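PDB 3HC1: uncharacterized HDOD domain protein from Geobacter sulfurreducens, which is of unknown function but binds two iron(III) ions in an HD-type site, consistent with a metal-dependent phosphohydrolase. Local coordinates for residues A[48-53]-A[92-97]. Residues are numbered along the deposited sequence; the frame is centred on the assembly and turned at random.
Sequences DEVADL and DLLREA
V50 meets L94 through a single pair of methyl groups, CG1 of V50 and CD2 of L94, 4.2 Å apart. V50 and R95 are the pair with the nearest CA atoms, 7.5 Å apart. Both side chains leave their helices toward the opposite segment, yet they run antiparallel, passing alongside each other rather than meeting end on. V50 holds CG1 anti to its backbone N (chi1 -178°). In L94 the first torsion sends CG out anti to N (chi1 -174°), and the second leaves CD2 extended, anti to CA, as the methyl that reaches V50. R95 flanks the pair with its aliphatic chain, and its CG stands 4.6 Å from V50 CG1, a looser approach than that of L94.

At A51 the same leucine methyl makes a looser approach, 4.4 Å from CD2 of L94 to A51 N and 4.7 Å to A51 CB. One leucine methyl thus lies near both consecutive residues. The total buried surface is just 132 Å², and no hydrogen bond or salt bridge crosses between 48-53 and 92-97, so the join is small and apolar.

The guanidinium group of R95 turns away from V50 to polar partners: a weak salt bridge from NH1 to D92 OD1 in its own helix (3.4 Å, N-H...O angle 135°), and a hydrogen bond from NH2 to the carbonyl oxygen of D42.

Within the all-helical HDOD fold, away from the iron site, helix 47-54 lies against helix 82-108, where V50 additionally touches L91 and I98 and A51 touches V86. Helix 31-39 adjoins both segments, with I32 against L53 and I36 against R95, while helix 58-69 packs V64 against L94.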
loop_
_atom_site.group_PDB
_atom_site.type_symbol
_atom_site.label_atom_id
_atom_site.label_comp_id
_atom_site.label_asym_id
_atom_site.label_seq_id
_atom_site.Cartn_x
_atom_site.Cartn_y
_atom_site.Cartn_z
ATOM N N ASP A 48 -19.607 16.170 -5.391
ATOM C CA ASP A 48 -19.176 17.531 -5.675
ATOM C C ASP A 48 -18.447 18.162 -4.519
ATOM O O ASP A 48 -17.612 19.027 -4.738
ATOM C CB ASP A 48 -20.362 18.396 -6.094
ATOM C CG ASP A 48 -20.946 17.944 -7.403
ATOM O OD1 ASP A 48 -20.154 17.693 -8.340
ATOM O OD2 ASP A 48 -22.182 17.813 -7.484
ATOM N N GLU A 49 -18.728 17.719 -3.298
ATOM C CA GLU A 49 -17.941 18.173 -2.143
ATOM C C GLU A 49 -16.529 17.674 -2.258
ATOM O O GLU A 49 -15.586 18.442 -2.052
ATOM C CB GLU A 49 -18.552 17.717 -0.831
ATOM C CG GLU A 49 -19.882 18.393 -0.572
ATOM C CD GLU A 49 -20.634 17.768 0.561
ATOM O OE1 GLU A 49 -20.018 16.976 1.321
ATOM O OE2 GLU A 49 -21.841 18.072 0.684
ATOM N N VAL A 50 -16.387 16.399 -2.618
ATOM C CA VAL A 50 -15.055 15.801 -2.827
ATOM C C VAL A 50 -14.322 16.526 -3.987
ATOM O O VAL A 50 -13.162 16.970 -3.844
ATOM C CB VAL A 50 -15.163 14.282 -3.105
ATOM C CG1 VAL A 50 -13.790 13.656 -3.278
ATOM C CG2 VAL A 50 -15.939 13.597 -1.986
ATOM N N ALA A 51 -15.028 16.650 -5.116
ATOM C CA ALA A 51 -14.554 17.366 -6.296
ATOM C C ALA A 51 -14.098 18.772 -5.945
ATOM O O ALA A 51 -13.058 19.248 -6.418
ATOM C CB ALA A 51 -15.676 17.444 -7.354
ATOM N N ASP A 52 -14.886 19.432 -5.109
ATOM C CA ASP A 52 -14.589 20.801 -4.711
ATOM C C ASP A 52 -13.286 20.959 -3.943
ATOM O O ASP A 52 -12.667 22.021 -4.036
ATOM C CB ASP A 52 -15.752 21.395 -3.933
ATOM C CG ASP A 52 -16.866 21.871 -4.846
ATOM O OD1 ASP A 52 -16.735 21.728 -6.084
ATOM O OD2 ASP A 52 -17.875 22.371 -4.320
ATOM N N LEU A 53 -12.852 19.912 -3.235
ATOM C CA LEU A 53 -11.555 19.925 -2.537
ATOM C C LEU A 53 -10.382 20.156 -3.489
ATOM O O LEU A 53 -9.390 20.737 -3.084
ATOM C CB LEU A 53 -11.320 18.638 -1.744
ATOM C CG LEU A 53 -12.332 18.259 -0.658
ATOM C CD1 LEU A 53 -11.988 16.926 -0.052
ATOM C CD2 LEU A 53 -12.419 19.313 0.422
ATOM N N ASP A 92 -16.339 6.465 -5.150
ATOM C CA ASP A 92 -15.240 5.629 -4.651
ATOM C C ASP A 92 -13.949 5.718 -5.482
ATOM O O ASP A 92 -12.857 5.947 -4.918
ATOM C CB ASP A 92 -15.696 4.173 -4.482
ATOM C CG ASP A 92 -16.761 4.013 -3.417
ATOM O OD1 ASP A 92 -17.059 4.985 -2.686
ATOM O OD2 ASP A 92 -17.313 2.906 -3.319
ATOM N N LEU A 93 -14.045 5.548 -6.800
ATOM C CA LEU A 93 -12.861 5.679 -7.642
ATOM C C LEU A 93 -12.293 7.116 -7.608
ATOM O O LEU A 93 -11.070 7.310 -7.716
ATOM C CB LEU A 93 -13.110 5.194 -9.062
ATOM C CG LEU A 93 -13.321 3.678 -9.230
ATOM C CD1 LEU A 93 -13.874 3.310 -10.622
ATOM C CD2 LEU A 93 -12.043 2.911 -8.947
ATOM N N LEU A 94 -13.151 8.128 -7.436
ATOM C CA LEU A 94 -12.619 9.481 -7.286
ATOM C C LEU A 94 -11.795 9.659 -5.970
ATOM O O LEU A 94 -10.715 10.235 -6.021
ATOM C CB LEU A 94 -13.694 10.549 -7.394
ATOM C CG LEU A 94 -13.239 12.024 -7.396
ATOM C CD1 LEU A 94 -12.371 12.321 -8.586
ATOM C CD2 LEU A 94 -14.460 12.950 -7.357
ATOM N N ARG A 95 -12.333 9.217 -4.835
ATOM C CA ARG A 95 -11.600 9.190 -3.546
ATOM C C ARG A 95 -10.270 8.454 -3.730
ATOM O O ARG A 95 -9.229 8.896 -3.263
ATOM C CB ARG A 95 -12.402 8.486 -2.445
ATOM C CG ARG A 95 -13.600 9.266 -1.783
ATOM C CD ARG A 95 -14.568 8.235 -1.125
ATOM N NE ARG A 95 -15.441 8.821 -0.124
ATOM C CZ ARG A 95 -16.547 8.256 0.374
ATOM N NH1 ARG A 95 -16.964 7.050 -0.017
ATOM N NH2 ARG A 95 -17.270 8.921 1.271
ATOM N N GLU A 96 -10.322 7.317 -4.413
ATOM C CA GLU A 96 -9.141 6.513 -4.674
ATOM C C GLU A 96 -8.123 7.241 -5.500
ATOM O O GLU A 96 -6.952 7.203 -5.200
ATOM C CB GLU A 96 -9.519 5.243 -5.434
ATOM C CG GLU A 96 -8.405 4.256 -5.531
ATOM C CD GLU A 96 -8.838 2.943 -6.141
ATOM O OE1 GLU A 96 -9.675 2.238 -5.521
ATOM O OE2 GLU A 96 -8.320 2.604 -7.231
ATOM N N ALA A 97 -8.567 7.876 -6.575
ATOM C CA ALA A 97 -7.659 8.599 -7.476
ATOM C C ALA A 97 -7.031 9.815 -6.759
ATOM O O ALA A 97 -5.827 10.094 -6.906
ATOM C CB ALA A 97 -8.390 9.032 -8.747
#